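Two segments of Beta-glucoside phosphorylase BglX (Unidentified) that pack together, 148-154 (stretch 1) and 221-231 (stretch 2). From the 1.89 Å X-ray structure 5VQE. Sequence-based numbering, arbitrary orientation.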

# COMPACT_ATOMS: atom_id res chain seq x y z
N ILE A 148 -3.26 -5.06 1.36
CA ILE A 148 -4.38 -4.36 0.75
C ILE A 148 -5.28 -5.40 0.09
O ILE A 148 -4.85 -6.13 -0.81
CB ILE A 148 -3.89 -3.33 -0.27
CG1 ILE A 148 -3.18 -2.19 0.47
CG2 ILE A 148 -5.04 -2.78 -1.12
CD1 ILE A 148 -2.40 -1.27 -0.41
N ILE A 149 -6.54 -5.45 0.54
CA ILE A 149 -7.51 -6.38 -0.03
C ILE A 149 -8.65 -5.58 -0.66
O ILE A 149 -9.77 -6.07 -0.77
CB ILE A 149 -8.02 -7.38 1.03
CG1 ILE A 149 -8.60 -6.65 2.25
CG2 ILE A 149 -6.89 -8.32 1.42
CD1 ILE A 149 -9.31 -7.59 3.22
N ASP A 150 -8.35 -4.36 -1.08
CA ASP A 150 -9.25 -3.65 -1.98
C ASP A 150 -9.34 -4.38 -3.31
O ASP A 150 -8.41 -5.09 -3.72
CB ASP A 150 -8.76 -2.23 -2.24
CG ASP A 150 -8.66 -1.40 -0.98
OD1 ASP A 150 -9.50 -1.60 -0.08
OD2 ASP A 150 -7.74 -0.55 -0.90
N ILE A 151 -10.47 -4.20 -3.99
CA ILE A 151 -10.71 -4.78 -5.31
C ILE A 151 -10.56 -3.66 -6.33
O ILE A 151 -11.19 -2.61 -6.19
CB ILE A 151 -12.12 -5.41 -5.40
CG1 ILE A 151 -12.32 -6.47 -4.32
CG2 ILE A 151 -12.35 -6.00 -6.78
CD1 ILE A 151 -13.77 -6.91 -4.17
N ASP A 152 -9.73 -3.88 -7.35
CA ASP A 152 -9.49 -2.85 -8.37
C ASP A 152 -10.61 -2.90 -9.43
O ASP A 152 -10.38 -3.11 -10.62
CB ASP A 152 -8.12 -3.05 -9.01
CG ASP A 152 -7.63 -1.82 -9.75
OD1 ASP A 152 -8.07 -0.70 -9.42
OD2 ASP A 152 -6.77 -1.96 -10.66
N MET A 153 -11.84 -2.68 -8.96
CA MET A 153 -12.99 -2.64 -9.86
C MET A 153 -12.90 -1.47 -10.82
O MET A 153 -13.01 -1.64 -12.04
CB MET A 153 -14.29 -2.55 -9.07
CG MET A 153 -14.73 -3.79 -8.35
SD MET A 153 -16.44 -3.62 -7.78
CE MET A 153 -16.62 -5.17 -6.88
N ASN A 154 -12.70 -0.26 -10.29
CA ASN A 154 -12.85 0.96 -11.06
C ASN A 154 -11.50 1.40 -11.60
O ASN A 154 -10.66 1.87 -10.82
CB ASN A 154 -13.46 2.06 -10.19
CG ASN A 154 -13.93 3.25 -11.01
OD1 ASN A 154 -13.27 3.66 -11.97
ND2 ASN A 154 -15.07 3.80 -10.63
N ASP A 221 -21.24 -9.92 -1.25
CA ASP A 221 -20.76 -10.99 -2.12
C ASP A 221 -19.33 -10.78 -2.61
O ASP A 221 -18.73 -11.73 -3.13
CB ASP A 221 -21.66 -11.16 -3.35
CG ASP A 221 -23.10 -11.49 -2.99
OD1 ASP A 221 -23.35 -12.10 -1.93
OD2 ASP A 221 -23.99 -11.14 -3.80
N THR A 222 -18.79 -9.57 -2.50
CA THR A 222 -17.44 -9.29 -2.98
C THR A 222 -16.54 -8.86 -1.82
O THR A 222 -15.77 -9.69 -1.30
CB THR A 222 -17.50 -8.23 -4.09
OG1 THR A 222 -18.11 -7.02 -3.59
CG2 THR A 222 -18.32 -8.74 -5.26
N TYR A 223 -16.62 -7.60 -1.39
CA TYR A 223 -15.79 -7.16 -0.27
C TYR A 223 -16.04 -7.98 0.98
O TYR A 223 -15.09 -8.41 1.66
CB TYR A 223 -16.02 -5.67 0.00
CG TYR A 223 -15.43 -4.80 -1.07
CD1 TYR A 223 -14.11 -4.37 -0.99
CD2 TYR A 223 -16.18 -4.44 -2.18
CE1 TYR A 223 -13.56 -3.58 -1.99
CE2 TYR A 223 -15.63 -3.65 -3.18
CZ TYR A 223 -14.32 -3.23 -3.08
OH TYR A 223 -13.78 -2.45 -4.07
N GLY A 224 -17.31 -8.22 1.32
CA GLY A 224 -17.60 -8.99 2.52
C GLY A 224 -17.02 -10.39 2.47
O GLY A 224 -16.50 -10.90 3.47
N ARG A 225 -17.06 -11.03 1.30
CA ARG A 225 -16.47 -12.35 1.14
C ARG A 225 -14.97 -12.32 1.42
O ARG A 225 -14.43 -13.22 2.07
CB ARG A 225 -16.73 -12.87 -0.26
CG ARG A 225 -16.20 -14.27 -0.53
CD ARG A 225 -16.54 -14.70 -1.95
NE ARG A 225 -15.88 -15.95 -2.33
CZ ARG A 225 -16.36 -17.16 -2.05
NH1 ARG A 225 -17.49 -17.30 -1.38
NH2 ARG A 225 -15.69 -18.24 -2.43
N ILE A 226 -14.28 -11.29 0.93
CA ILE A 226 -12.83 -11.18 1.14
C ILE A 226 -12.52 -10.92 2.61
O ILE A 226 -11.67 -11.60 3.21
CB ILE A 226 -12.25 -10.08 0.24
CG1 ILE A 226 -12.50 -10.41 -1.24
CG2 ILE A 226 -10.76 -9.91 0.50
CD1 ILE A 226 -12.12 -9.29 -2.17
N TYR A 227 -13.17 -9.93 3.20
CA TYR A 227 -12.92 -9.65 4.62
C TYR A 227 -13.18 -10.89 5.47
O TYR A 227 -12.36 -11.24 6.33
CB TYR A 227 -13.75 -8.45 5.07
CG TYR A 227 -13.02 -7.17 4.74
CD1 TYR A 227 -13.26 -6.50 3.55
CD2 TYR A 227 -12.04 -6.68 5.59
CE1 TYR A 227 -12.57 -5.35 3.23
CE2 TYR A 227 -11.34 -5.53 5.28
CZ TYR A 227 -11.60 -4.88 4.10
OH TYR A 227 -10.90 -3.75 3.79
N GLN A 228 -14.29 -11.59 5.23
CA GLN A 228 -14.57 -12.81 5.99
C GLN A 228 -13.44 -13.82 5.84
O GLN A 228 -13.04 -14.45 6.82
CB GLN A 228 -15.91 -13.41 5.56
CG GLN A 228 -17.12 -12.65 6.10
CD GLN A 228 -18.44 -13.26 5.67
OE1 GLN A 228 -18.74 -13.33 4.47
NE2 GLN A 228 -19.22 -13.71 6.63
N ALA A 229 -12.90 -13.97 4.63
CA ALA A 229 -11.87 -14.98 4.40
C ALA A 229 -10.58 -14.65 5.14
O ALA A 229 -9.93 -15.55 5.68
CB ALA A 229 -11.59 -15.12 2.90
N LEU A 230 -10.18 -13.38 5.14
CA LEU A 230 -8.95 -13.00 5.85
C LEU A 230 -9.16 -13.01 7.36
O LEU A 230 -8.22 -13.31 8.11
CB LEU A 230 -8.49 -11.63 5.37
CG LEU A 230 -7.57 -11.65 4.13
CD1 LEU A 230 -6.21 -12.25 4.47
CD2 LEU A 230 -8.22 -12.41 2.99
N ILE A 231 -10.35 -12.67 7.82
CA ILE A 231 -10.64 -12.74 9.25
C ILE A 231 -10.50 -14.17 9.74
O ILE A 231 -9.84 -14.45 10.74
CB ILE A 231 -12.04 -12.17 9.54
CG1 ILE A 231 -12.03 -10.65 9.31
CG2 ILE A 231 -12.47 -12.48 10.97
CD1 ILE A 231 -13.41 -10.03 9.25
O HOH W 1 -10.83 -3.60 0.99

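Two isoleucines of the irregular stretch 148-154 each lay a terminal methyl almost squarely on the face of a tyrosine ring of the helix 221-231: Ile 151 CD1 lies 3.7 Å from the centroid of the Tyr 223 ring (CG to CZ), 5° off the ring normal, and Ile 149 CD1 lies 3.6 Å from the centroid of the Tyr 227 ring, 13° off. The tyrosines are four residues apart, one helical turn, and the isoleucines two apart in the irregular stretch, so the paired CH-pi contacts repeat along the interface. No direct hydrogen bond joins the stretches; apolar packing dominates, with 461 Å² buried over both sides.

The CA-to-CB bonds of Ile 149, Ile 151 and Met 153 point toward the helix, while those of Ile 148, Asp 150 and Asp 152 point away, an alternation that directs Ile 149, Ile 151 and Met 153 to the contact and turns Asp 150 and Asp 152 from it; both carboxylates are hydrogen-bonded elsewhere in the structure. Both tyrosines leave the helix sideways, yet both have chi1 m, and the ends of the side chains come nearer the loop.

Ile 149, with 118 Å² covered, is the largest contributor. Its chi1 is p and chi2 t; CD1 reaches the Tyr 227 ring, while CB packs on Ile 226 CG2 at 3.8 Å and CG2 approaches Leu 230 CG at 4.3 Å. A beta-branched side chain suits this place: it fills the space along Ile 226, with CD1 reaching on to the Tyr 227 ring and CG2 to Leu 230. Ile 151, m at chi1, lays CD1 over the Tyr 223 ring and also against Ile 226, meeting Ile 226 CD1 at 3.5 Å; the same methyl lies 4.0 Å from Thr 222 CB. Ile 226 thus touches both loop isoleucines, CG2 against Ile 149 and CD1 against Ile 151.

The edge of the Tyr 223 ring faces the loop backbone, with CE1 4.3 Å from Asp 150 CA. Its hydroxyl is hydrogen-bonded elsewhere in the structure, so the ring can pack among aliphatic groups without leaving its polar end unsatisfied. At the partly exposed end of the contact, the extended Met 153 chain brings CE to 4.1 Å from both Tyr 223 CE2 and Thr 222 OG1.

Water 1 supplies a polar link: it donates to Asp 150 OD1 at 2.6 Å and hydrogen bonds to Tyr 227 OH at 2.8 Å. Tyrosine therefore serves twice at 227, its ring receiving a methyl and its hydroxyl reaching the loop through water.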